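Local atomic coordinates of beta-n-acetylhexosaminidase (Streptococcus pneumoniae, PDB entry 4AZH), a protein that probably removes terminal N-acetylglucosamine residues from glycans, acting as a family 20 exo-beta-N-acetylglucosaminidase built on a TIM barrel. Residues Y281-Q286 and W330-S335; V13-A18 and M326-A331; I248-K253 and A261-L266; G181-A186 and M226-G231. All coordinates share one frame; numbering follows the deposited sequence.

Contact 1: residues Y281-Q286 and W330-S335; sequences YYILGQ and WADRPS. With LOG (N-acetylglucosaminono-1,5-lactone (Z)-oxime), chain E.
Trp330 and Tyr281 meet in a T-shaped, edge-to-face pair that forms the tightly packed end of this contact. The indole presents its NE1 corner, which stands 3.1 Å above the plane of the Tyr281 ring and over its centre, with the two rings inclined at 66°. With CG anti to its carbonyl carbon (chi1 -62°), Trp330 brings one indole face against the sugar ring of the bound lactone oxime; the Tyr281 OH donates to O7 of its acetamido group at 2.6 Å. Ile283 packs beside the sugar, its CD1 3.3 Å from O6 of the inhibitor. Asp332 takes two of the sugar hydroxyls, OD1 accepting from O4 at 2.6 Å and OD2 from O6, a grip that fits an exo-acting pocket for a terminal sugar. Behind these side chains the backbones pair in parallel: Trp330 N donates to Tyr282 O at 2.8 Å and Leu284 N to Trp330 O at 2.9 Å.

Beyond Leu284 the packing gives way to a looser, partly exposed side. A type II turn runs from Ile283 to Gln286, and a water joins Leu284 O to Arg333 N where the backbones no longer pair directly. The Arg333 guanidinium passes one face over Ile283 CG2, at 3.8 Å from NH2, but this side chain was modelled in two conformers and its approach to Gln286 is doubtful. The short strand 282-283 thus lies along the end of strand 322-330, while Tyr282 and Leu284 pack on helix 340-352, where Glu342 bonds the Tyr282 hydroxyl.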
# COMPACT_ATOMS: atom_id res chain seq x y z
N TYR A 281 -7.34 1.87 -11.34
CA TYR A 281 -7.27 3.08 -10.50
C TYR A 281 -8.65 3.77 -10.38
O TYR A 281 -9.37 3.95 -11.37
CB TYR A 281 -6.31 4.07 -11.14
CG TYR A 281 -4.84 3.90 -10.84
CD1 TYR A 281 -4.36 2.75 -10.20
CD2 TYR A 281 -3.93 4.86 -11.24
CE1 TYR A 281 -3.01 2.58 -9.94
CE2 TYR A 281 -2.58 4.71 -10.97
CZ TYR A 281 -2.11 3.57 -10.32
OH TYR A 281 -0.76 3.41 -10.03
N TYR A 282 -9.04 4.14 -9.17
CA TYR A 282 -10.12 5.08 -9.01
C TYR A 282 -9.61 6.29 -8.21
O TYR A 282 -8.98 6.15 -7.16
CB TYR A 282 -11.32 4.43 -8.34
CG TYR A 282 -12.39 5.42 -7.94
CD1 TYR A 282 -12.93 6.32 -8.87
CD2 TYR A 282 -12.89 5.45 -6.63
CE1 TYR A 282 -13.92 7.22 -8.51
CE2 TYR A 282 -13.88 6.35 -6.26
CZ TYR A 282 -14.39 7.23 -7.20
OH TYR A 282 -15.39 8.13 -6.85
N ILE A 283 -9.85 7.47 -8.76
CA ILE A 283 -9.52 8.72 -8.12
C ILE A 283 -10.84 9.27 -7.54
O ILE A 283 -11.81 9.44 -8.26
CB ILE A 283 -8.94 9.68 -9.16
CG1 ILE A 283 -7.59 9.14 -9.66
CG2 ILE A 283 -8.81 11.07 -8.59
CD1 ILE A 283 -7.18 9.73 -11.00
N LEU A 284 -10.87 9.48 -6.23
CA LEU A 284 -12.08 9.91 -5.52
C LEU A 284 -12.70 11.09 -6.25
O LEU A 284 -12.04 12.11 -6.49
CB LEU A 284 -11.78 10.28 -4.05
CG LEU A 284 -11.22 9.24 -3.07
CD1 LEU A 284 -11.04 9.85 -1.67
CD2 LEU A 284 -12.07 7.97 -2.99
N GLY A 285 -13.97 10.92 -6.64
CA GLY A 285 -14.73 11.99 -7.28
C GLY A 285 -14.60 12.12 -8.79
O GLY A 285 -15.26 12.98 -9.37
N GLN A 286 -13.75 11.31 -9.41
CA GLN A 286 -13.51 11.41 -10.87
C GLN A 286 -14.79 11.09 -11.61
O GLN A 286 -15.50 10.16 -11.26
CB GLN A 286 -12.42 10.44 -11.32
CG GLN A 286 -11.94 10.63 -12.75
CD GLN A 286 -10.77 11.61 -12.87
OE1 GLN A 286 -10.45 12.35 -11.94
NE2 GLN A 286 -10.13 11.62 -14.04
N TRP A 330 -7.09 6.54 -5.17
CA TRP A 330 -6.25 7.71 -5.04
C TRP A 330 -7.09 8.90 -4.73
O TRP A 330 -8.28 8.92 -5.04
CB TRP A 330 -5.51 7.94 -6.33
CG TRP A 330 -4.60 6.81 -6.71
CD1 TRP A 330 -4.82 5.81 -7.67
CD2 TRP A 330 -3.25 6.54 -6.18
NE1 TRP A 330 -3.74 4.97 -7.75
CE2 TRP A 330 -2.77 5.35 -6.88
CE3 TRP A 330 -2.45 7.12 -5.21
CZ2 TRP A 330 -1.54 4.79 -6.61
CZ3 TRP A 330 -1.20 6.56 -4.96
CH2 TRP A 330 -0.76 5.41 -5.64
N ALA A 331 -6.47 9.93 -4.16
CA ALA A 331 -7.18 11.13 -3.74
C ALA A 331 -6.57 12.42 -4.30
O ALA A 331 -6.28 13.36 -3.55
CB ALA A 331 -7.25 11.16 -2.22
N ASP A 332 -6.38 12.44 -5.62
CA ASP A 332 -5.64 13.53 -6.32
C ASP A 332 -6.23 14.90 -6.00
O ASP A 332 -5.51 15.90 -5.92
CB ASP A 332 -5.63 13.32 -7.83
CG ASP A 332 -4.87 12.06 -8.25
OD1 ASP A 332 -4.84 11.09 -7.46
OD2 ASP A 332 -4.29 12.06 -9.36
N ARG A 333 -7.55 14.91 -5.83
CA ARG A 333 -8.27 16.08 -5.36
C ARG A 333 -8.77 15.67 -3.99
O ARG A 333 -9.86 15.11 -3.90
CB ARG A 333 -9.45 16.35 -6.30
CG ARG A 333 -9.06 16.77 -7.71
CD ARG A 333 -10.26 16.83 -8.65
NE ARG A 333 -10.32 15.69 -9.55
CZ ARG A 333 -11.10 14.62 -9.38
NH1 ARG A 333 -11.92 14.52 -8.35
NH2 ARG A 333 -11.06 13.66 -10.28
N PRO A 334 -7.99 15.95 -2.92
CA PRO A 334 -8.30 15.33 -1.62
C PRO A 334 -9.53 15.91 -0.94
O PRO A 334 -9.99 15.37 0.06
CB PRO A 334 -7.06 15.61 -0.79
CG PRO A 334 -6.62 16.94 -1.30
CD PRO A 334 -6.87 16.90 -2.79
N SER A 335 -10.09 16.98 -1.50
CA SER A 335 -11.33 17.53 -0.96
C SER A 335 -12.55 16.84 -1.55
O SER A 335 -13.68 17.09 -1.12
CB SER A 335 -11.38 19.03 -1.15
OG SER A 335 -11.71 19.33 -2.47
C2 LOG E . 0.37 8.65 -9.18
C3 LOG E . -0.58 8.76 -7.99
C4 LOG E . -1.89 9.33 -8.48
C5 LOG E . -2.47 8.34 -9.48
C6 LOG E . -3.91 8.76 -9.85
C7 LOG E . 1.11 6.29 -9.03
C8 LOG E . 2.20 5.32 -8.59
N2 LOG E . 1.39 7.62 -8.89
O1 LOG E . -0.08 7.82 -12.56
O3 LOG E . 0.00 9.58 -6.88
O4 LOG E . -2.80 9.43 -7.42
O5 LOG E . -1.66 8.31 -10.61
O6 LOG E . -3.91 9.90 -10.67
C1 LOG E . -0.29 8.33 -10.41
O7 LOG E . 0.07 5.85 -9.53
N1 LOG E . 0.52 8.13 -11.39
O HOH W 1 -9.58 12.85 -5.52

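Contact 2: residues V13-A18 and M326-A331. With LOG (N-acetylglucosaminono-1,5-lactone (Z)-oxime), chain E.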
# COMPACT_ATOMS: atom_id res chain seq x y z
N VAL A 13 -4.50 -7.02 -2.96
CA VAL A 13 -4.26 -5.82 -2.16
C VAL A 13 -5.17 -4.69 -2.56
O VAL A 13 -5.39 -4.45 -3.75
CB VAL A 13 -2.80 -5.32 -2.25
CG1 VAL A 13 -2.55 -4.21 -1.24
CG2 VAL A 13 -1.80 -6.47 -2.08
N ILE A 14 -5.71 -3.99 -1.57
CA ILE A 14 -6.44 -2.74 -1.78
C ILE A 14 -5.54 -1.61 -1.30
O ILE A 14 -5.03 -1.66 -0.19
CB ILE A 14 -7.84 -2.75 -1.07
CG1 ILE A 14 -8.51 -1.37 -1.13
CG2 ILE A 14 -7.73 -3.17 0.40
CD1 ILE A 14 -8.95 -0.92 -2.52
N SER A 15 -5.29 -0.62 -2.15
CA SER A 15 -4.44 0.51 -1.77
C SER A 15 -5.27 1.75 -1.43
O SER A 15 -6.16 2.11 -2.19
CB SER A 15 -3.48 0.87 -2.89
OG SER A 15 -2.76 2.05 -2.55
N ILE A 16 -4.94 2.40 -0.32
CA ILE A 16 -5.64 3.64 0.07
C ILE A 16 -4.68 4.81 0.21
O ILE A 16 -3.75 4.75 1.00
CB ILE A 16 -6.39 3.48 1.41
CG1 ILE A 16 -7.32 2.25 1.39
CG2 ILE A 16 -7.17 4.77 1.72
CD1 ILE A 16 -8.51 2.40 0.44
N ASP A 17 -4.95 5.87 -0.54
CA ASP A 17 -4.13 7.07 -0.51
C ASP A 17 -4.53 7.88 0.70
O ASP A 17 -5.37 8.80 0.60
CB ASP A 17 -4.30 7.86 -1.83
CG ASP A 17 -3.55 9.19 -1.85
OD1 ASP A 17 -2.72 9.49 -0.93
OD2 ASP A 17 -3.83 9.96 -2.80
N ALA A 18 -3.96 7.56 1.85
CA ALA A 18 -4.26 8.31 3.08
C ALA A 18 -3.15 9.29 3.32
O ALA A 18 -2.89 9.68 4.44
CB ALA A 18 -4.41 7.37 4.28
N MET A 326 -2.65 -5.47 -7.02
CA MET A 326 -3.13 -4.40 -6.16
C MET A 326 -4.08 -3.43 -6.89
O MET A 326 -3.75 -2.89 -7.95
CB MET A 326 -1.93 -3.68 -5.50
CG MET A 326 -2.26 -2.40 -4.78
SD MET A 326 -1.02 -1.86 -3.59
CE MET A 326 -0.18 -0.53 -4.46
N LEU A 327 -5.27 -3.23 -6.32
CA LEU A 327 -6.23 -2.24 -6.78
C LEU A 327 -6.07 -0.92 -6.00
O LEU A 327 -5.96 -0.95 -4.76
CB LEU A 327 -7.60 -2.80 -6.57
CG LEU A 327 -8.70 -2.03 -7.29
CD1 LEU A 327 -9.68 -2.97 -7.96
CD2 LEU A 327 -9.36 -1.07 -6.32
N SER A 328 -6.08 0.23 -6.67
CA SER A 328 -5.66 1.46 -6.00
C SER A 328 -6.69 2.58 -5.99
O SER A 328 -7.27 2.93 -7.04
CB SER A 328 -4.34 1.96 -6.58
OG SER A 328 -3.40 0.89 -6.65
N ILE A 329 -6.93 3.13 -4.80
CA ILE A 329 -7.81 4.29 -4.64
C ILE A 329 -6.95 5.51 -4.35
O ILE A 329 -6.16 5.50 -3.40
CB ILE A 329 -8.83 4.12 -3.48
CG1 ILE A 329 -9.52 2.75 -3.54
CG2 ILE A 329 -9.81 5.29 -3.50
CD1 ILE A 329 -10.25 2.45 -4.84
N TRP A 330 -7.09 6.54 -5.17
CA TRP A 330 -6.25 7.71 -5.04
C TRP A 330 -7.09 8.90 -4.73
O TRP A 330 -8.28 8.92 -5.04
CB TRP A 330 -5.51 7.94 -6.33
CG TRP A 330 -4.60 6.81 -6.71
CD1 TRP A 330 -4.82 5.81 -7.67
CD2 TRP A 330 -3.25 6.54 -6.18
NE1 TRP A 330 -3.74 4.97 -7.75
CE2 TRP A 330 -2.77 5.35 -6.88
CE3 TRP A 330 -2.45 7.12 -5.21
CZ2 TRP A 330 -1.54 4.79 -6.61
CZ3 TRP A 330 -1.20 6.56 -4.96
CH2 TRP A 330 -0.76 5.41 -5.64
N ALA A 331 -6.47 9.93 -4.16
CA ALA A 331 -7.18 11.13 -3.74
C ALA A 331 -6.57 12.42 -4.30
O ALA A 331 -6.28 13.36 -3.55
CB ALA A 331 -7.25 11.16 -2.22
C2 LOG E . 0.37 8.65 -9.18
C3 LOG E . -0.58 8.76 -7.99
C4 LOG E . -1.89 9.33 -8.48
C5 LOG E . -2.47 8.34 -9.48
C6 LOG E . -3.91 8.76 -9.85
C7 LOG E . 1.11 6.29 -9.03
C8 LOG E . 2.20 5.32 -8.59
N2 LOG E . 1.39 7.62 -8.89
O1 LOG E . -0.08 7.82 -12.56
O3 LOG E . 0.00 9.58 -6.88
O4 LOG E . -2.80 9.43 -7.42
O5 LOG E . -1.66 8.31 -10.61
O6 LOG E . -3.91 9.90 -10.67
C1 LOG E . -0.29 8.33 -10.41
O7 LOG E . 0.07 5.85 -9.53
N1 LOG E . 0.52 8.13 -11.39
O HOH W 2 -3.71 4.09 -3.78
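Asp17 OD2 is gripped by two partners: Ala331 N donates to it at 3.0 Å, reaching its anti side 24° out of the carboxylate plane, and Arg20 forms a salt bridge with it. The bond clasps together the ends of the first and last strands of a TIM barrel, for it is here, between strands 11-17 and 322-330, that the cylinder closes. With CG anti to the backbone N (chi1 176°), the Asp17 carboxylate extends across to the neighbouring strand, its OD2 lying at the edge of the Trp330 indole; OD1 accepts from Gly19 N.

The backbones run parallel, and their short axes differ in direction by only 20°. Hydrogen bonds alternate between them, Leu327 N to Val13 O, Ser15 N to Leu327 O at 2.7 Å, Ile329 N to Ser15 O and Asp17 N to Ile329 O. Two faces follow from this pairing. On one, Ile14, Ile16, Leu327 and Ile329 turn to helices 25-38 and 340-352; Ile14 CD1 reaches Leu327 CD2 at 3.8 Å and Ile329 CG1 at 3.9 Å, filling the layer between sheet and helices. On the other, Val13, Ser15, Met326 and Ser328 line the barrel interior. There the Met326 chain bends at its last torsion, and its SD lies 3.7 Å from both Val13 CG1 and Ser15 CB. The Ser15 hydroxyl is bonded to His44 and to a water. That water donates to Ile329 O at 2.9 Å and sits over the centre of the Trp330 ring, on the face opposite the inhibitor.

Contact 3: residues I248-K253 and A261-L266; sequences ISYWSK and ASPQYL. With LOG (N-acetylglucosaminono-1,5-lactone (Z)-oxime), chain E.
Tyr250 and Ala261 provide the one direct hydrogen bond between the segments: the phenol OH donates to Ala261 O at 2.7 Å, lying in the carbonyl plane on a lone pair, with a C=O...O angle of 145°. A polar bond of a second kind fixes the receiving segment. Ser262 is the N-cap of helix 263-268, and its OG accepts from Tyr265 N at 3.0 Å, while its own backbone N is tied to Asp236. The carbonyl that Tyr250 uses therefore belongs to the residue just ahead of a capped helix start.

Ring contacts come next. Pro263 CB stands over one face of the Tyr250 ring in a CH-pi contact, 4.1 Å from the centroid and 16° off the normal, and Pro263 CD presses close to the phenol, 3.3 Å from CZ. Since Tyr250 carries CG anti to its backbone N (chi1 -159°), the ring reaches outward from strand 247-250 to the helix. This helix lies in the connection between the parallel barrel strands 247-250 and 272-275, a beta-alpha-beta crossover of the TIM barrel. Trp251, next along the chain, instead sets an indole face against the inhibitor, its NE1 bonded to Asp230 and its backbone N to Asn229.

Apolar packing completes the join between strand and helix. Leu266 CD1 touches the edge of the Tyr250 ring at CE2, 3.9 Å away, and meets Ile248 CG2 at 4.0 Å; Phe273 of the next strand backs both Ile248 and Leu266.

On the solvent side, the exposed Lys253 runs its chain over Ser262, with CD 3.7 Å from its CA, and a water links Lys253 NZ to Gln264 OE1.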
# COMPACT_ATOMS: atom_id res chain seq x y z
N ILE A 248 8.70 -4.53 -7.06
CA ILE A 248 8.26 -3.45 -7.94
C ILE A 248 6.75 -3.40 -8.08
O ILE A 248 6.17 -4.29 -8.66
CB ILE A 248 8.87 -3.63 -9.33
CG1 ILE A 248 10.40 -3.53 -9.24
CG2 ILE A 248 8.35 -2.56 -10.26
CD1 ILE A 248 10.90 -2.14 -8.87
N SER A 249 6.12 -2.37 -7.53
CA SER A 249 4.68 -2.11 -7.76
C SER A 249 4.52 -1.44 -9.14
O SER A 249 4.81 -0.25 -9.30
CB SER A 249 4.08 -1.26 -6.63
OG SER A 249 2.77 -0.75 -6.95
N TYR A 250 4.06 -2.22 -10.13
CA TYR A 250 4.03 -1.83 -11.56
C TYR A 250 2.63 -1.41 -11.98
O TYR A 250 1.68 -2.21 -11.92
CB TYR A 250 4.54 -2.96 -12.49
CG TYR A 250 5.01 -2.43 -13.85
CD1 TYR A 250 4.09 -2.02 -14.83
CD2 TYR A 250 6.38 -2.32 -14.15
CE1 TYR A 250 4.51 -1.49 -16.05
CE2 TYR A 250 6.82 -1.81 -15.37
CZ TYR A 250 5.87 -1.40 -16.32
OH TYR A 250 6.29 -0.90 -17.52
N TRP A 251 2.51 -0.16 -12.42
CA TRP A 251 1.20 0.39 -12.73
C TRP A 251 0.98 0.83 -14.18
O TRP A 251 -0.19 0.95 -14.61
CB TRP A 251 0.83 1.49 -11.74
CG TRP A 251 1.65 2.72 -11.99
CD1 TRP A 251 2.91 3.01 -11.50
CD2 TRP A 251 1.29 3.83 -12.86
NE1 TRP A 251 3.35 4.21 -12.00
CE2 TRP A 251 2.41 4.76 -12.83
CE3 TRP A 251 0.17 4.15 -13.65
CZ2 TRP A 251 2.42 5.95 -13.55
CZ3 TRP A 251 0.19 5.35 -14.38
CH2 TRP A 251 1.29 6.23 -14.32
N SER A 252 2.07 1.05 -14.92
CA SER A 252 2.04 1.59 -16.31
C SER A 252 3.43 1.70 -16.88
O SER A 252 4.41 1.88 -16.13
CB SER A 252 1.39 2.99 -16.36
OG SER A 252 1.66 3.67 -17.59
N LYS A 253 3.52 1.66 -18.20
CA LYS A 253 4.80 1.91 -18.88
C LYS A 253 4.97 3.39 -19.25
O LYS A 253 5.94 3.79 -19.88
CB LYS A 253 4.97 1.00 -20.11
CG LYS A 253 6.40 1.02 -20.64
CD LYS A 253 6.67 0.01 -21.73
CE LYS A 253 5.95 0.33 -23.03
NZ LYS A 253 6.20 -0.86 -23.87
N ALA A 261 10.73 1.86 -18.01
CA ALA A 261 11.12 0.48 -18.30
C ALA A 261 9.90 -0.38 -18.53
O ALA A 261 8.91 -0.26 -17.81
CB ALA A 261 11.91 -0.12 -17.14
N SER A 262 9.97 -1.26 -19.53
CA SER A 262 8.89 -2.20 -19.75
C SER A 262 8.97 -3.24 -18.66
O SER A 262 10.06 -3.49 -18.11
CB SER A 262 9.04 -2.90 -21.09
OG SER A 262 10.21 -3.71 -21.08
N PRO A 263 7.83 -3.89 -18.36
CA PRO A 263 7.89 -4.96 -17.37
C PRO A 263 8.73 -6.13 -17.84
O PRO A 263 9.32 -6.84 -17.01
CB PRO A 263 6.42 -5.36 -17.16
CG PRO A 263 5.68 -4.78 -18.31
CD PRO A 263 6.45 -3.59 -18.78
N GLN A 264 8.79 -6.33 -19.16
CA GLN A 264 9.69 -7.33 -19.76
C GLN A 264 11.14 -7.03 -19.34
O GLN A 264 11.87 -7.90 -18.92
CB GLN A 264 9.58 -7.37 -21.29
CG GLN A 264 8.29 -7.99 -21.85
CD GLN A 264 7.26 -6.94 -22.30
OE1 GLN A 264 7.11 -5.91 -21.65
NE2 GLN A 264 6.57 -7.20 -23.42
N TYR A 265 11.55 -5.77 -19.42
CA TYR A 265 12.92 -5.43 -19.09
C TYR A 265 13.19 -5.62 -17.62
O TYR A 265 14.20 -6.16 -17.25
CB TYR A 265 13.25 -4.02 -19.52
CG TYR A 265 14.74 -3.71 -19.46
CD1 TYR A 265 15.62 -4.12 -20.48
CD2 TYR A 265 15.27 -3.02 -18.37
CE1 TYR A 265 16.97 -3.84 -20.41
CE2 TYR A 265 16.60 -2.73 -18.30
CZ TYR A 265 17.44 -3.14 -19.31
OH TYR A 265 18.76 -2.83 -19.18
N LEU A 266 12.27 -5.19 -16.76
CA LEU A 266 12.45 -5.34 -15.33
C LEU A 266 12.44 -6.84 -14.93
O LEU A 266 13.30 -7.27 -14.18
CB LEU A 266 11.41 -4.54 -14.57
CG LEU A 266 11.41 -3.01 -14.65
CD1 LEU A 266 10.28 -2.50 -13.77
CD2 LEU A 266 12.71 -2.33 -14.23
C2 LOG E . 0.37 8.65 -9.18
C3 LOG E . -0.58 8.76 -7.99
C4 LOG E . -1.89 9.33 -8.48
C5 LOG E . -2.47 8.34 -9.48
C6 LOG E . -3.91 8.76 -9.85
C7 LOG E . 1.11 6.29 -9.03
C8 LOG E . 2.20 5.32 -8.59
N2 LOG E . 1.39 7.62 -8.89
O1 LOG E . -0.08 7.82 -12.56
O3 LOG E . 0.00 9.58 -6.88
O4 LOG E . -2.80 9.43 -7.42
O5 LOG E . -1.66 8.31 -10.61
O6 LOG E . -3.91 9.90 -10.67
C1 LOG E . -0.29 8.33 -10.41
O7 LOG E . 0.07 5.85 -9.53
N1 LOG E . 0.52 8.13 -11.39
O HOH W 3 5.58 -3.48 -22.65

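Contact 4: residues G181-A186 and M226-G231; sequences GTDEYA and MAFNDG. With LOG (N-acetylglucosaminono-1,5-lactone (Z)-oxime), chain E; EDO (1,2-ethanediol), chain G; EDO (1,2-ethanediol), chain F.
Asp183 and Phe228 lie side by side, pointing the same way into the ligand pocket. From its base outward, Asp183 CB lies 3.7 Å from Phe228 CD2 and 3.8 Å from the Asp230 carboxylate atom OD2. CG, placed between the backbone N and the carbonyl carbon (chi1 61°), follows the ring and stays near CD2, the Asp183 carboxylate turned 66° to the ring plane. At the tip the two oxygens part: OD1 approaches Phe228 CD2 at 3.4 Å and is held by the amide of Asn117, whereas OD2 accepts from N2 of the bound lactone oxime at 2.8 Å, in a nearly straight bond (161°). The acetyl methyl C8 of that same group rests over the centre of the Phe228 ring, 3.5 Å above its plane.

The backbones of the two segments are joined as well. Gly181 O accepts from Phe228 N at 2.9 Å, joining the ends of barrel strands 177-181 and 224-228, and from the hydroxyl of the adjacent Thr182. A water further ties Thr182 OG1 to Phe228 O and Gly231 N. Asp230 lies against Asp183 CB and accepts from Trp251 NE1 through OD1.

Glu184 follows at once, with OE2 2.9 Å from C2 of the inhibitor. An Asp-Glu pair beside the acetamido group and the anomeric region is consistent with the substrate-assisted mechanism of family 20, in which the aspartate orients the acetamido group and the glutamate probably acts as general acid/base.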
# COMPACT_ATOMS: atom_id res chain seq x y z
N GLY A 181 8.27 4.17 -2.42
CA GLY A 181 7.60 4.89 -3.50
C GLY A 181 8.50 5.20 -4.68
O GLY A 181 8.77 4.33 -5.51
N THR A 182 8.98 6.46 -4.69
CA THR A 182 9.87 7.02 -5.68
C THR A 182 9.25 7.35 -7.03
O THR A 182 10.00 7.59 -8.00
CB THR A 182 11.20 6.24 -5.89
OG1 THR A 182 10.95 5.07 -6.69
CG2 THR A 182 11.84 5.84 -4.54
N ASP A 183 7.92 7.36 -7.12
CA ASP A 183 7.25 7.83 -8.34
C ASP A 183 7.33 9.38 -8.55
O ASP A 183 7.40 10.15 -7.60
CB ASP A 183 5.79 7.34 -8.40
CG ASP A 183 4.93 7.84 -7.24
OD1 ASP A 183 5.37 7.81 -6.06
OD2 ASP A 183 3.77 8.26 -7.50
N GLU A 184 7.30 9.78 -9.82
CA GLU A 184 7.15 11.18 -10.26
C GLU A 184 8.25 12.13 -9.74
O GLU A 184 8.04 12.87 -8.75
CB GLU A 184 5.72 11.69 -9.94
CG GLU A 184 4.58 10.88 -10.60
CD GLU A 184 3.16 11.47 -10.42
OE1 GLU A 184 2.95 12.65 -10.79
OE2 GLU A 184 2.27 10.75 -9.93
N TYR A 185 9.40 12.16 -10.40
CA TYR A 185 10.46 13.07 -9.97
C TYR A 185 10.25 14.50 -10.50
O TYR A 185 10.45 14.75 -11.68
CB TYR A 185 11.89 12.57 -10.32
CG TYR A 185 12.89 13.41 -9.53
CD1 TYR A 185 13.32 14.63 -10.01
CD2 TYR A 185 13.32 13.01 -8.26
CE1 TYR A 185 14.17 15.43 -9.27
CE2 TYR A 185 14.19 13.80 -7.51
CZ TYR A 185 14.60 15.02 -8.02
OH TYR A 185 15.44 15.85 -7.30
N ALA A 186 9.91 15.43 -9.63
CA ALA A 186 9.66 16.82 -10.00
C ALA A 186 8.81 16.98 -11.27
O ALA A 186 9.14 17.80 -12.14
CB ALA A 186 10.96 17.62 -10.09
N MET A 226 9.58 -2.14 -1.10
CA MET A 226 8.69 -2.01 -2.25
C MET A 226 8.92 -0.60 -2.80
O MET A 226 9.28 0.31 -2.04
CB MET A 226 7.26 -2.21 -1.81
CG MET A 226 6.17 -2.12 -2.89
SD MET A 226 4.59 -2.47 -2.07
CE MET A 226 3.34 -1.90 -3.21
N ALA A 227 8.70 -0.44 -4.11
CA ALA A 227 8.73 0.88 -4.75
C ALA A 227 7.94 0.81 -6.04
O ALA A 227 7.69 -0.31 -6.56
CB ALA A 227 10.16 1.34 -5.03
N PHE A 228 7.54 1.96 -6.58
CA PHE A 228 6.86 1.92 -7.86
C PHE A 228 7.89 1.79 -8.96
O PHE A 228 9.09 2.01 -8.74
CB PHE A 228 5.99 3.12 -8.11
CG PHE A 228 4.92 3.32 -7.08
CD1 PHE A 228 3.83 2.45 -6.99
CD2 PHE A 228 4.97 4.41 -6.23
CE1 PHE A 228 2.81 2.66 -6.05
CE2 PHE A 228 3.94 4.63 -5.29
CZ PHE A 228 2.88 3.74 -5.19
N ASN A 229 7.39 1.42 -10.14
CA ASN A 229 8.25 1.09 -11.26
C ASN A 229 8.95 2.29 -11.89
O ASN A 229 10.04 2.14 -12.44
CB ASN A 229 7.46 0.30 -12.32
CG ASN A 229 6.36 1.11 -12.95
OD1 ASN A 229 5.23 1.23 -12.40
ND2 ASN A 229 6.66 1.68 -14.10
N ASP A 230 8.32 3.46 -11.82
CA ASP A 230 8.71 4.61 -12.66
C ASP A 230 10.22 4.82 -12.76
O ASP A 230 10.77 4.86 -13.85
CB ASP A 230 8.06 5.91 -12.19
CG ASP A 230 6.61 5.76 -11.84
OD1 ASP A 230 6.19 4.76 -11.21
OD2 ASP A 230 5.84 6.68 -12.18
N GLY A 231 10.89 4.94 -11.61
CA GLY A 231 12.30 5.28 -11.58
C GLY A 231 13.33 4.22 -12.02
O GLY A 231 14.46 4.58 -12.28
C2 LOG E . 0.37 8.65 -9.18
C3 LOG E . -0.58 8.76 -7.99
C4 LOG E . -1.89 9.33 -8.48
C5 LOG E . -2.47 8.34 -9.48
C6 LOG E . -3.91 8.76 -9.85
C7 LOG E . 1.11 6.29 -9.03
C8 LOG E . 2.20 5.32 -8.59
N2 LOG E . 1.39 7.62 -8.89
O1 LOG E . -0.08 7.82 -12.56
O3 LOG E . 0.00 9.58 -6.88
O4 LOG E . -2.80 9.43 -7.42
O5 LOG E . -1.66 8.31 -10.61
O6 LOG E . -3.91 9.90 -10.67
C1 LOG E . -0.29 8.33 -10.41
O7 LOG E . 0.07 5.85 -9.53
N1 LOG E . 0.52 8.13 -11.39
C1 EDO G . -0.48 14.55 -10.61
O1 EDO G . 0.92 14.80 -10.44
C2 EDO G . -0.80 13.41 -9.66
O2 EDO G . 0.18 12.37 -9.84
C1 EDO F . 18.38 18.71 -8.67
O1 EDO F . 17.74 17.56 -8.08
C2 EDO F . 17.35 19.63 -9.31
O2 EDO F . 17.08 20.70 -8.41
O HOH W 4 9.70 4.72 -9.16
O HOH W 5 7.04 8.81 -12.33

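In the fold
Along the chain, contact 2 spans the whole barrel, joining its first and last strands, while contacts 4 and 3 close within that span and contact 1 ends on the same stretch as contact 2. All four reach the same parallel sheet and touch the same inhibitor. Contacts 1 and 2 share Trp330 and Ala331 on strand 322-330, with centres about 10 Å apart; contacts 3 and 4, about 11 Å apart, are coupled through the adjoining strands 224-228 and 247-250. The centres of contacts 1 and 3 are about 23 Å apart, yet Tyr281 and Trp251 touch in the pocket wall. Residues distant in sequence are thus gathered at the strand ends of one TIM barrel to enclose a single sugar.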